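Hypothetical protein (Parabacteroides merdae, PDB 4OO3) is of unknown function but is probably an oxidoreductase, with an NAD-binding Rossmann fold followed by a C-terminal domain of a putative oxidoreductase family. Local coordinates at residues L26-S31 / T67-I72; A85-N90 / L109-N114; M144-M149 / E404-Y409; G171-G176 / K295-K300. All coordinates share one frame; numbering follows the deposited sequence.

Contact 1. Residues L26-S31 / T67-I72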
loop_
_atom_site.group_PDB
_atom_site.type_symbol
_atom_site.label_atom_id
_atom_site.label_comp_id
_atom_site.label_asym_id
_atom_site.label_seq_id
_atom_site.Cartn_x
_atom_site.Cartn_y
_atom_site.Cartn_z
ATOM N N LEU A 26 -13.643 -0.464 4.336
ATOM C CA LEU A 26 -13.642 0.048 2.965
ATOM C C LEU A 26 -13.949 -1.043 1.948
ATOM O O LEU A 26 -14.506 -0.767 0.893
ATOM C CB LEU A 26 -12.297 0.705 2.640
ATOM C CG LEU A 26 -12.193 1.587 1.393
ATOM C CD1 LEU A 26 -13.360 2.561 1.311
ATOM C CD2 LEU A 26 -10.869 2.338 1.397
ATOM N N VAL A 27 -13.590 -2.282 2.269
ATOM C CA VAL A 27 -13.939 -3.428 1.429
ATOM C C VAL A 27 -15.444 -3.496 1.179
ATOM O O VAL A 27 -15.882 -3.910 0.105
ATOM C CB VAL A 27 -13.471 -4.757 2.074
ATOM C CG1 VAL A 27 -14.053 -5.963 1.347
ATOM C CG2 VAL A 27 -11.947 -4.834 2.087
ATOM N N GLN A 28 -16.222 -3.089 2.179
ATOM C CA GLN A 28 -17.678 -3.154 2.134
ATOM C C GLN A 28 -18.337 -1.816 1.785
ATOM O O GLN A 28 -19.556 -1.674 1.907
ATOM C CB GLN A 28 -18.197 -3.641 3.486
ATOM C CG GLN A 28 -17.770 -5.049 3.839
ATOM C CD GLN A 28 -18.324 -5.484 5.177
ATOM O OE1 GLN A 28 -19.536 -5.410 5.418
ATOM N NE2 GLN A 28 -17.444 -5.919 6.066
ATOM N N LYS A 29 -17.537 -0.846 1.351
ATOM C CA LYS A 29 -18.039 0.469 0.931
ATOM C C LYS A 29 -19.090 0.358 -0.176
ATOM O O LYS A 29 -20.000 1.189 -0.251
ATOM C CB LYS A 29 -16.868 1.340 0.455
ATOM C CG LYS A 29 -17.215 2.753 -0.008
ATOM C CD LYS A 29 -17.337 3.719 1.158
ATOM C CE LYS A 29 -17.392 5.162 0.687
ATOM N NZ LYS A 29 -16.964 6.108 1.754
ATOM N N VAL A 30 -18.960 -0.648 -1.040
ATOM C CA VAL A 30 -19.945 -0.858 -2.106
ATOM C C VAL A 30 -20.434 -2.298 -2.134
ATOM O O VAL A 30 -19.746 -3.210 -1.672
ATOM C CB VAL A 30 -19.404 -0.451 -3.502
ATOM C CG1 VAL A 30 -18.699 0.900 -3.440
ATOM C CG2 VAL A 30 -18.460 -1.496 -4.054
ATOM N N SER A 31 -21.615 -2.484 -2.711
ATOM C CA SER A 31 -22.312 -3.764 -2.687
ATOM C C SER A 31 -22.019 -4.609 -3.930
ATOM O O SER A 31 -22.805 -4.633 -4.875
ATOM C CB SER A 31 -23.820 -3.521 -2.576
ATOM O OG SER A 31 -24.105 -2.591 -1.551
ATOM N N THR A 67 -25.659 0.625 1.383
ATOM C CA THR A 67 -25.412 -0.802 1.415
ATOM C C THR A 67 -26.450 -1.439 2.334
ATOM O O THR A 67 -27.220 -0.741 2.983
ATOM C CB THR A 67 -23.991 -1.105 1.914
ATOM O OG1 THR A 67 -23.808 -0.544 3.217
ATOM C CG2 THR A 67 -22.955 -0.503 0.966
ATOM N N ALA A 68 -26.474 -2.765 2.371
ATOM C CA ALA A 68 -27.416 -3.501 3.209
ATOM C C ALA A 68 -26.708 -4.659 3.921
ATOM O O ALA A 68 -27.192 -5.794 3.902
ATOM C CB ALA A 68 -28.572 -4.015 2.364
ATOM N N TRP A 69 -25.573 -4.364 4.561
ATOM C CA TRP A 69 -24.791 -5.401 5.235
ATOM C C TRP A 69 -25.449 -5.831 6.530
ATOM O O TRP A 69 -25.919 -4.992 7.302
ATOM C CB TRP A 69 -23.377 -4.926 5.550
ATOM C CG TRP A 69 -22.636 -4.460 4.357
ATOM C CD1 TRP A 69 -22.253 -3.185 4.086
ATOM C CD2 TRP A 69 -22.196 -5.258 3.252
ATOM N NE1 TRP A 69 -21.595 -3.137 2.889
ATOM C CE2 TRP A 69 -21.544 -4.393 2.352
ATOM C CE3 TRP A 69 -22.279 -6.617 2.942
ATOM C CZ2 TRP A 69 -20.980 -4.841 1.155
ATOM C CZ3 TRP A 69 -21.723 -7.061 1.756
ATOM C CH2 TRP A 69 -21.076 -6.173 0.875
ATOM N N ASN A 70 -25.483 -7.143 6.752
ATOM C CA ASN A 70 -25.930 -7.720 8.010
ATOM C C ASN A 70 -24.725 -8.241 8.786
ATOM O O ASN A 70 -24.192 -9.315 8.484
ATOM C CB ASN A 70 -26.910 -8.849 7.745
ATOM C CG ASN A 70 -27.389 -9.510 9.014
ATOM O OD1 ASN A 70 -27.477 -8.879 10.065
ATOM N ND2 ASN A 70 -27.710 -10.793 8.920
ATOM N N GLU A 71 -24.286 -7.469 9.773
ATOM C CA GLU A 71 -23.096 -7.808 10.532
ATOM C C GLU A 71 -23.456 -8.751 11.679
ATOM O O GLU A 71 -24.057 -8.347 12.670
ATOM C CB GLU A 71 -22.426 -6.535 11.051
ATOM C CG GLU A 71 -22.032 -5.553 9.954
ATOM C CD GLU A 71 -20.824 -6.004 9.164
ATOM O OE1 GLU A 71 -19.759 -6.223 9.774
ATOM O OE2 GLU A 71 -20.930 -6.113 7.925
ATOM N N ILE A 72 -23.109 -10.023 11.514
ATOM C CA ILE A 72 -23.305 -11.020 12.551
ATOM C C ILE A 72 -22.040 -11.051 13.394
ATOM O O ILE A 72 -21.033 -11.617 12.988
ATOM C CB ILE A 72 -23.584 -12.406 11.950
ATOM C CG1 ILE A 72 -24.807 -12.342 11.025
ATOM C CG2 ILE A 72 -23.812 -13.418 13.059
ATOM C CD1 ILE A 72 -24.884 -13.468 10.018
HETATM O O HOH W 1 -24.725 -4.562 0.316
#
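Q28 and W69 lie 8.1 Å apart at their CA atoms, and the backbones draw closer toward S31 and T67, where the separation of CA atoms falls to 5.9 Å. This is one margin of the Rossmann fold: residues 26-29 form a type I turn just after helix 22-26, while segment 67-72 runs into strand 70-75, an outermost strand of the parallel sheet. The indole of W69 is the centrepiece. Its NE1 donates to the carbonyl O of Q28 at 2.7 Å, landing on a lone pair in the carbonyl plane, although the bond is bent (138° at the hydrogen) and the acceptor is tilted 23° out of the ring plane. CB of Q28 lies 3.5 Å from NE1 of W69. From there chi1 sets CG of Q28 beside its own backbone N and the chain runs out extended, so the terminal amide, turned 83° from the ring plane, overhangs the rim of one indole face. That amide then meets the carboxylate of E71 tip to tip. At the ring's edge, in plane, V30 O approaches CZ2 of W69 to 3.5 Å. T67 contributes its methyl group, CG2 resting 3.5 Å from S31 OG, while its hydroxyl bonds to N60 of helix 47-61. K29, facing the other way, forms a salt bridge with E396 of helix 395-412. Over the centre of the opposite indole face sits a water that accepts from A68 N and is hydrogen-bonded to S31 OG at 2.8 Å.

Contact 2. Residues A85-N90 / L109-N114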
loop_
_atom_site.group_PDB
_atom_site.type_symbol
_atom_site.label_atom_id
_atom_site.label_comp_id
_atom_site.label_asym_id
_atom_site.label_seq_id
_atom_site.Cartn_x
_atom_site.Cartn_y
_atom_site.Cartn_z
ATOM N N ALA A 85 -13.548 -22.369 14.431
ATOM C CA ALA A 85 -14.494 -23.432 14.778
ATOM C C ALA A 85 -15.774 -23.375 13.957
ATOM O O ALA A 85 -16.302 -24.403 13.546
ATOM C CB ALA A 85 -14.840 -23.354 16.257
ATOM N N GLU A 86 -16.275 -22.167 13.732
ATOM C CA GLU A 86 -17.558 -21.994 13.070
ATOM C C GLU A 86 -17.429 -22.040 11.553
ATOM O O GLU A 86 -18.362 -22.450 10.883
ATOM C CB GLU A 86 -18.221 -20.697 13.539
ATOM C CG GLU A 86 -18.588 -20.757 15.014
ATOM C CD GLU A 86 -19.328 -19.536 15.527
ATOM O OE1 GLU A 86 -19.361 -18.484 14.845
ATOM O OE2 GLU A 86 -19.881 -19.642 16.640
ATOM N N LYS A 87 -16.271 -21.649 11.024
ATOM C CA LYS A 87 -16.028 -21.585 9.572
ATOM C C LYS A 87 -17.255 -21.122 8.780
ATOM O O LYS A 87 -17.736 -21.825 7.894
ATOM C CB LYS A 87 -15.528 -22.928 9.026
ATOM C CG LYS A 87 -14.202 -23.392 9.617
ATOM C CD LYS A 87 -13.326 -24.144 8.610
ATOM C CE LYS A 87 -12.548 -25.307 9.239
ATOM N NZ LYS A 87 -11.844 -25.015 10.526
ATOM N N LYS A 88 -17.747 -19.932 9.096
ATOM C CA LYS A 88 -18.991 -19.443 8.506
ATOM C C LYS A 88 -18.795 -18.691 7.191
ATOM O O LYS A 88 -19.770 -18.400 6.500
ATOM C CB LYS A 88 -19.744 -18.575 9.515
ATOM C CG LYS A 88 -20.591 -19.383 10.492
ATOM C CD LYS A 88 -21.063 -18.517 11.648
ATOM C CE LYS A 88 -22.299 -19.073 12.331
ATOM N NZ LYS A 88 -22.801 -18.102 13.346
ATOM N N GLY A 89 -17.547 -18.389 6.845
ATOM C CA GLY A 89 -17.234 -17.645 5.626
ATOM C C GLY A 89 -16.140 -18.302 4.809
ATOM O O GLY A 89 -15.516 -19.250 5.263
ATOM N N ASN A 90 -15.924 -17.795 3.594
ATOM C CA ASN A 90 -14.903 -18.325 2.683
ATOM C C ASN A 90 -13.883 -17.281 2.201
ATOM O O ASN A 90 -12.984 -17.615 1.436
ATOM C CB ASN A 90 -15.562 -19.014 1.491
ATOM C CG ASN A 90 -16.489 -18.095 0.722
ATOM O OD1 ASN A 90 -16.332 -16.874 0.733
ATOM N ND2 ASN A 90 -17.457 -18.677 0.044
ATOM N N LEU A 109 -5.796 -19.681 6.410
ATOM C CA LEU A 109 -5.513 -20.430 5.183
ATOM C C LEU A 109 -5.540 -21.942 5.422
ATOM O O LEU A 109 -6.089 -22.682 4.607
ATOM C CB LEU A 109 -4.167 -20.005 4.594
ATOM C CG LEU A 109 -4.095 -18.566 4.078
ATOM C CD1 LEU A 109 -2.644 -18.135 3.934
ATOM C CD2 LEU A 109 -4.839 -18.409 2.760
ATOM N N GLU A 110 -4.958 -22.392 6.534
ATOM C CA GLU A 110 -5.073 -23.793 6.969
ATOM C C GLU A 110 -6.520 -24.275 7.004
ATOM O O GLU A 110 -6.794 -25.444 6.738
ATOM C CB GLU A 110 -4.513 -23.972 8.371
ATOM C CG GLU A 110 -3.003 -23.936 8.462
ATOM C CD GLU A 110 -2.513 -24.206 9.872
ATOM O OE1 GLU A 110 -3.149 -23.724 10.846
ATOM O OE2 GLU A 110 -1.489 -24.902 10.004
ATOM N N ALA A 111 -7.443 -23.378 7.352
ATOM C CA ALA A 111 -8.856 -23.723 7.424
ATOM C C ALA A 111 -9.558 -23.666 6.069
ATOM O O ALA A 111 -10.776 -23.849 5.997
ATOM C CB ALA A 111 -9.560 -22.819 8.430
ATOM N N GLY A 112 -8.800 -23.417 5.000
ATOM C CA GLY A 112 -9.345 -23.414 3.642
ATOM C C GLY A 112 -10.068 -22.131 3.282
ATOM O O GLY A 112 -10.856 -22.111 2.345
ATOM N N ILE A 113 -9.784 -21.059 4.020
ATOM C CA ILE A 113 -10.436 -19.760 3.828
ATOM C C ILE A 113 -9.503 -18.789 3.099
ATOM O O ILE A 113 -8.372 -18.561 3.542
ATOM C CB ILE A 113 -10.866 -19.169 5.190
ATOM C CG1 ILE A 113 -11.876 -20.110 5.863
ATOM C CG2 ILE A 113 -11.456 -17.776 5.023
ATOM C CD1 ILE A 113 -12.195 -19.767 7.303
ATOM N N ASN A 114 -9.980 -18.222 1.986
ATOM C CA ASN A 114 -9.193 -17.254 1.198
ATOM C C ASN A 114 -8.958 -15.998 2.010
ATOM O O ASN A 114 -9.725 -15.713 2.926
ATOM C CB ASN A 114 -9.920 -16.868 -0.091
ATOM C CG ASN A 114 -10.180 -18.053 -1.006
ATOM O OD1 ASN A 114 -9.313 -18.471 -1.767
ATOM N ND2 ASN A 114 -11.389 -18.575 -0.956
#
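N114 turns its amide back onto the carbonyl of N90, so that two donors of one residue grip a single oxygen. ND2 of N114 reaches N90 O at 3.0 Å, nearly along the C=O axis and with the acceptor close to the amide plane, in an almost straight bond (161°). The backbone N of N114 comes to the same O at 3.1 Å, from 48° above the carbonyl plane. CG of N114 stands beside its own backbone N, which lets side chain and main chain converge on this acceptor. I113 packs next to this pair of bonds, CG2 at 3.8 Å from N90 C and CG1 at 3.8 Å from G89 O. Farther out, the bent chain of K87 lies over A111, its CD 3.7 Å from A111 O, while NZ bonds to L84 O. A Schellman motif at G112 ends helix 98-110 and turns the chain toward strand 114-117, completing the beta-alpha-beta crossover from strand 91-94. The N90 side chain points away from 109-114 and bonds to K13 N and E11 O. With OD1 of N114 accepting from M144 N, the N114 amide uses both ends, which probably fixes its rotation and ties the starts of neighbouring strands together through neutral hydrogen bonds.

Contact 3. Residues M144-M149 / E404-Y409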
loop_
_atom_site.group_PDB
_atom_site.type_symbol
_atom_site.label_atom_id
_atom_site.label_comp_id
_atom_site.label_asym_id
_atom_site.label_seq_id
_atom_site.Cartn_x
_atom_site.Cartn_y
_atom_site.Cartn_z
HETATM N N MSE A 144 -6.451 -18.408 -2.269
HETATM C CA MSE A 144 -5.708 -17.211 -2.579
HETATM C C MSE A 144 -5.377 -16.439 -1.341
HETATM O O MSE A 144 -6.192 -16.334 -0.430
HETATM C CB MSE A 144 -6.540 -16.319 -3.478
HETATM C CG MSE A 144 -6.177 -16.558 -4.936
HETATM SE SE MSE A 144 -7.421 -15.512 -6.038
HETATM C CE MSE A 144 -6.989 -13.782 -5.238
ATOM N N LEU A 145 -4.160 -15.908 -1.317
ATOM C CA LEU A 145 -3.737 -14.898 -0.354
ATOM C C LEU A 145 -3.348 -13.671 -1.169
ATOM O O LEU A 145 -2.549 -13.777 -2.093
ATOM C CB LEU A 145 -2.533 -15.404 0.468
ATOM C CG LEU A 145 -1.826 -14.404 1.394
ATOM C CD1 LEU A 145 -2.795 -13.763 2.383
ATOM C CD2 LEU A 145 -0.699 -15.091 2.141
ATOM N N TYR A 146 -3.910 -12.514 -0.836
ATOM C CA TYR A 146 -3.658 -11.291 -1.602
ATOM C C TYR A 146 -3.577 -10.088 -0.683
ATOM O O TYR A 146 -4.283 -10.036 0.325
ATOM C CB TYR A 146 -4.777 -11.080 -2.617
ATOM C CG TYR A 146 -4.415 -10.220 -3.803
ATOM C CD1 TYR A 146 -3.268 -10.470 -4.540
ATOM C CD2 TYR A 146 -5.244 -9.185 -4.223
ATOM C CE1 TYR A 146 -2.939 -9.700 -5.641
ATOM C CE2 TYR A 146 -4.917 -8.408 -5.326
ATOM C CZ TYR A 146 -3.761 -8.675 -6.024
ATOM O OH TYR A 146 -3.418 -7.929 -7.117
ATOM N N ASP A 147 -2.711 -9.134 -1.015
ATOM C CA ASP A 147 -2.717 -7.854 -0.317
ATOM C C ASP A 147 -3.226 -6.710 -1.200
ATOM O O ASP A 147 -3.593 -6.913 -2.347
ATOM C CB ASP A 147 -1.368 -7.548 0.372
ATOM C CG ASP A 147 -0.203 -7.382 -0.593
ATOM O OD1 ASP A 147 -0.391 -7.348 -1.832
ATOM O OD2 ASP A 147 0.929 -7.266 -0.076
ATOM N N ILE A 148 -3.270 -5.513 -0.633
ATOM C CA ILE A 148 -3.965 -4.395 -1.236
ATOM C C ILE A 148 -2.986 -3.285 -1.632
ATOM O O ILE A 148 -2.672 -2.403 -0.827
ATOM C CB ILE A 148 -5.043 -3.874 -0.262
ATOM C CG1 ILE A 148 -5.995 -5.024 0.101
ATOM C CG2 ILE A 148 -5.805 -2.708 -0.884
ATOM C CD1 ILE A 148 -6.913 -4.745 1.272
HETATM N N MSE A 149 -2.507 -3.357 -2.877
HETATM C CA MSE A 149 -1.600 -2.364 -3.451
HETATM C C MSE A 149 -2.406 -1.352 -4.244
HETATM O O MSE A 149 -2.568 -1.470 -5.455
HETATM C CB MSE A 149 -0.570 -3.049 -4.356
HETATM C CG MSE A 149 0.287 -4.069 -3.613
HETATM SE SE MSE A 149 1.494 -3.146 -2.364
HETATM C CE MSE A 149 0.608 -3.566 -0.671
ATOM N N GLU A 404 -12.260 -5.475 -6.418
ATOM C CA GLU A 404 -12.852 -6.033 -7.643
ATOM C C GLU A 404 -11.913 -6.993 -8.352
ATOM O O GLU A 404 -12.339 -8.057 -8.807
ATOM C CB GLU A 404 -13.209 -4.925 -8.627
ATOM C CG GLU A 404 -14.388 -4.069 -8.212
ATOM C CD GLU A 404 -14.529 -2.827 -9.074
ATOM O OE1 GLU A 404 -14.323 -2.930 -10.306
ATOM O OE2 GLU A 404 -14.834 -1.748 -8.515
ATOM N N HIS A 405 -10.641 -6.606 -8.458
ATOM C CA HIS A 405 -9.616 -7.470 -9.048
ATOM C C HIS A 405 -9.532 -8.781 -8.263
ATOM O O HIS A 405 -9.478 -9.857 -8.855
ATOM C CB HIS A 405 -8.255 -6.750 -9.112
ATOM C CG HIS A 405 -7.142 -7.583 -9.684
ATOM N ND1 HIS A 405 -6.333 -8.386 -8.904
ATOM C CD2 HIS A 405 -6.690 -7.722 -10.956
ATOM C CE1 HIS A 405 -5.442 -8.994 -9.669
ATOM N NE2 HIS A 405 -5.635 -8.606 -10.918
ATOM N N PHE A 406 -9.570 -8.683 -6.935
ATOM C CA PHE A 406 -9.522 -9.861 -6.060
ATOM C C PHE A 406 -10.751 -10.747 -6.241
ATOM O O PHE A 406 -10.626 -11.964 -6.377
ATOM C CB PHE A 406 -9.375 -9.433 -4.589
ATOM C CG PHE A 406 -9.429 -10.576 -3.612
ATOM C CD1 PHE A 406 -8.305 -11.344 -3.352
ATOM C CD2 PHE A 406 -10.615 -10.889 -2.951
ATOM C CE1 PHE A 406 -8.358 -12.395 -2.451
ATOM C CE2 PHE A 406 -10.672 -11.941 -2.057
ATOM C CZ PHE A 406 -9.541 -12.695 -1.803
ATOM N N LEU A 407 -11.934 -10.143 -6.261
ATOM C CA LEU A 407 -13.174 -10.901 -6.469
ATOM C C LEU A 407 -13.246 -11.586 -7.841
ATOM O O LEU A 407 -13.844 -12.653 -7.965
ATOM C CB LEU A 407 -14.398 -10.001 -6.273
ATOM C CG LEU A 407 -14.626 -9.477 -4.855
ATOM C CD1 LEU A 407 -15.690 -8.392 -4.862
ATOM C CD2 LEU A 407 -15.014 -10.604 -3.909
ATOM N N ASP A 408 -12.660 -10.970 -8.865
ATOM C CA ASP A 408 -12.528 -11.617 -10.180
ATOM C C ASP A 408 -11.633 -12.831 -10.090
ATOM O O ASP A 408 -11.994 -13.918 -10.532
ATOM C CB ASP A 408 -11.910 -10.670 -11.219
ATOM C CG ASP A 408 -12.941 -9.954 -12.043
ATOM O OD1 ASP A 408 -13.901 -10.610 -12.493
ATOM O OD2 ASP A 408 -12.779 -8.737 -12.259
ATOM N N TYR A 409 -10.450 -12.637 -9.522
ATOM C CA TYR A 409 -9.457 -13.691 -9.540
ATOM C C TYR A 409 -9.815 -14.873 -8.648
ATOM O O TYR A 409 -9.289 -15.971 -8.846
ATOM C CB TYR A 409 -8.047 -13.133 -9.302
ATOM C CG TYR A 409 -7.437 -12.734 -10.628
ATOM C CD1 TYR A 409 -7.078 -13.714 -11.559
ATOM C CD2 TYR A 409 -7.281 -11.400 -10.989
ATOM C CE1 TYR A 409 -6.551 -13.380 -12.794
ATOM C CE2 TYR A 409 -6.753 -11.058 -12.228
ATOM C CZ TYR A 409 -6.389 -12.050 -13.125
ATOM O OH TYR A 409 -5.862 -11.720 -14.354
#
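Y146 of strand 145-147 comes nearest F406 of helix 395-412, with 7.5 Å between their CA atoms, and M144 similarly pairs with Y409 at 8.7 Å. The selenomethionine M144 bends at chi3 (57°), which brings its methyl CE to 3.4 Å from both CD1 and CE1 of F406, an oblique approach to the ring. Its SE lies 3.4 Å from the backbone O of Y409 and also packs on CB of that residue. The Y146 and F406 side chains run antiparallel, CB of Y146 resting 3.6 Å from F406 CD1. Strand 145-147 forms one border of the parallel Rossmann sheet, and the helix that covers it here belongs by family to the C-terminal domain, so this buried packing joins the two regions; F406 also touches L116 on the next strand. Toward the end of the tyrosine, the H405 and Y146 rings, with 28° between their planes and centroids 5.7 Å from each other, are offset so far that little of one covers the other. The hydroxyl of Y146 hydrogen-bonds to E419, outside the two segments. An alanine at Y146 would probably leave E419 without this partner and open a gap beside H405, though the CB contact with F406 could remain. H405 is backed by Y409, whose CD2 sits 3.2 Å above the imidazole plane, toward its rim.

Contact 4. Residues G171-G176 / K295-K300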
loop_
_atom_site.group_PDB
_atom_site.type_symbol
_atom_site.label_atom_id
_atom_site.label_comp_id
_atom_site.label_asym_id
_atom_site.label_seq_id
_atom_site.Cartn_x
_atom_site.Cartn_y
_atom_site.Cartn_z
ATOM N N GLY A 171 13.957 5.269 -23.295
ATOM C CA GLY A 171 15.201 4.589 -23.589
ATOM C C GLY A 171 15.242 3.302 -22.802
ATOM O O GLY A 171 14.214 2.674 -22.575
ATOM N N GLU A 172 16.437 2.913 -22.382
ATOM C CA GLU A 172 16.641 1.703 -21.599
ATOM C C GLU A 172 16.642 2.115 -20.133
ATOM O O GLU A 172 16.944 3.267 -19.818
ATOM C CB GLU A 172 17.982 1.081 -21.992
ATOM C CG GLU A 172 18.207 -0.360 -21.566
ATOM C CD GLU A 172 19.625 -0.828 -21.875
ATOM O OE1 GLU A 172 20.079 -0.669 -23.032
ATOM O OE2 GLU A 172 20.296 -1.351 -20.962
ATOM N N GLN A 173 16.302 1.188 -19.243
ATOM C CA GLN A 173 16.349 1.457 -17.804
ATOM C C GLN A 173 17.807 1.485 -17.331
ATOM O O GLN A 173 18.541 0.505 -17.486
ATOM C CB GLN A 173 15.556 0.396 -17.021
ATOM C CG GLN A 173 15.687 0.477 -15.500
ATOM C CD GLN A 173 15.130 1.765 -14.923
ATOM O OE1 GLN A 173 13.962 2.080 -15.127
ATOM N NE2 GLN A 173 15.962 2.513 -14.189
ATOM N N LEU A 174 18.226 2.602 -16.752
ATOM C CA LEU A 174 19.582 2.693 -16.234
ATOM C C LEU A 174 19.683 1.936 -14.922
ATOM O O LEU A 174 18.682 1.738 -14.232
ATOM C CB LEU A 174 19.995 4.153 -16.068
ATOM C CG LEU A 174 19.971 4.969 -17.363
ATOM C CD1 LEU A 174 20.493 6.374 -17.127
ATOM C CD2 LEU A 174 20.778 4.279 -18.448
ATOM N N LYS A 175 20.893 1.497 -14.592
ATOM C CA LYS A 175 21.148 0.714 -13.379
ATOM C C LYS A 175 21.467 1.616 -12.194
ATOM O O LYS A 175 21.155 1.286 -11.050
ATOM C CB LYS A 175 22.331 -0.236 -13.586
ATOM C CG LYS A 175 22.279 -1.074 -14.854
ATOM C CD LYS A 175 21.575 -2.402 -14.685
ATOM C CE LYS A 175 21.924 -3.314 -15.848
ATOM N NZ LYS A 175 20.749 -4.109 -16.278
ATOM N N GLY A 176 22.132 2.735 -12.462
ATOM C CA GLY A 176 22.537 3.640 -11.405
ATOM C C GLY A 176 23.498 2.951 -10.456
ATOM O O GLY A 176 24.122 1.942 -10.803
ATOM N N LYS A 295 17.550 -6.677 -9.650
ATOM C CA LYS A 295 18.064 -7.089 -10.954
ATOM C C LYS A 295 19.096 -6.104 -11.486
ATOM O O LYS A 295 19.024 -5.677 -12.639
ATOM C CB LYS A 295 16.923 -7.268 -11.964
ATOM C CG LYS A 295 15.791 -8.123 -11.427
ATOM C CD LYS A 295 15.244 -9.102 -12.447
ATOM C CE LYS A 295 14.377 -8.421 -13.484
ATOM N NZ LYS A 295 14.534 -9.084 -14.807
ATOM N N GLY A 296 20.045 -5.738 -10.629
ATOM C CA GLY A 296 21.163 -4.876 -11.022
ATOM C C GLY A 296 20.874 -3.388 -10.935
ATOM O O GLY A 296 21.797 -2.584 -11.029
ATOM N N VAL A 297 19.603 -3.020 -10.748
ATOM C CA VAL A 297 19.181 -1.618 -10.717
ATOM C C VAL A 297 19.108 -1.135 -9.276
ATOM O O VAL A 297 18.399 -1.723 -8.469
ATOM C CB VAL A 297 17.792 -1.435 -11.372
ATOM C CG1 VAL A 297 17.371 0.030 -11.343
ATOM C CG2 VAL A 297 17.804 -1.962 -12.795
ATOM N N THR A 298 19.833 -0.066 -8.956
ATOM C CA THR A 298 19.797 0.497 -7.614
ATOM C C THR A 298 18.535 1.349 -7.427
ATOM O O THR A 298 18.313 2.319 -8.156
ATOM C CB THR A 298 21.041 1.354 -7.314
ATOM O OG1 THR A 298 22.224 0.552 -7.433
ATOM C CG2 THR A 298 20.970 1.921 -5.909
ATOM N N ALA A 299 17.714 0.962 -6.455
ATOM C CA ALA A 299 16.516 1.696 -6.101
ATOM C C ALA A 299 16.668 2.262 -4.696
ATOM O O ALA A 299 17.388 1.704 -3.871
ATOM C CB ALA A 299 15.302 0.785 -6.180
ATOM N N LYS A 300 15.997 3.379 -4.435
ATOM C CA LYS A 300 15.988 3.989 -3.109
ATOM C C LYS A 300 14.553 4.342 -2.749
ATOM O O LYS A 300 13.888 5.054 -3.494
ATOM C CB LYS A 300 16.857 5.247 -3.098
ATOM C CG LYS A 300 16.613 6.217 -1.936
ATOM C CD LYS A 300 17.806 6.334 -0.999
ATOM C CE LYS A 300 17.644 7.462 0.010
ATOM N NZ LYS A 300 17.562 8.798 -0.642
HETATM O O HOH W 2 17.775 -5.173 -15.050
HETATM O O HOH W 3 23.116 -0.533 -9.788
#
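The carbonyl O of K175 is approached by two consecutive residues of 295-300. T298 N donates to it at 2.8 Å in a nearly straight bond (168°) lying in the carbonyl plane, and the CA-H of V297 adds a longer contact, with CA 3.5 Å from the same O. One methyl of V297, CG1, anti to the backbone N, rests 3.6 Å from L174 O. That carbonyl also accepts a hydrogen bond from within its own segment: the amide of Q173, bent back at chi2, sends NE2 onto a lone pair of L174 O at 2.8 Å, while Q173 OE1 bonds to the hydroxyl of Y170. A leucine in place of Q173 would probably leave both L174 O and the Y170 hydroxyl without these mates. K175 lies against G296, its CB 3.5 Å from G296 O, and a water that donates to K295 O at 2.8 Å is only weakly held by K175 NZ. Segment 171-176 follows helix 167-170 and precedes strand 183-190; it also bonds through its backbone to K322 and S324, while strand 297-306 runs between strands 282-294 and 183-190 of the mixed sheet, with V297 packed on I183.

Contacts 1, 2 and 3 cluster around the parallel Rossmann sheet, and contact 4 stands far off at the mixed sheet of the C-terminal domain. Contacts 1 and 3 reach the two outermost strands of the parallel sheet, 70-75 and 145-147, with centres about 17 Å apart; contact 2 lies about 17 Å from contact 3 and touches it, through packing of L109 on L145 and the bond at N114. Contacts 1, 2 and 3 open one after another along the chain. Contact 3 then spans the long stretch up to helix 395-412, within which contact 4 falls, about 43 Å centre to centre from contact 1. The late helix thus returns to the nucleotide-binding type of domain, linking the two parts of this probable oxidoreductase.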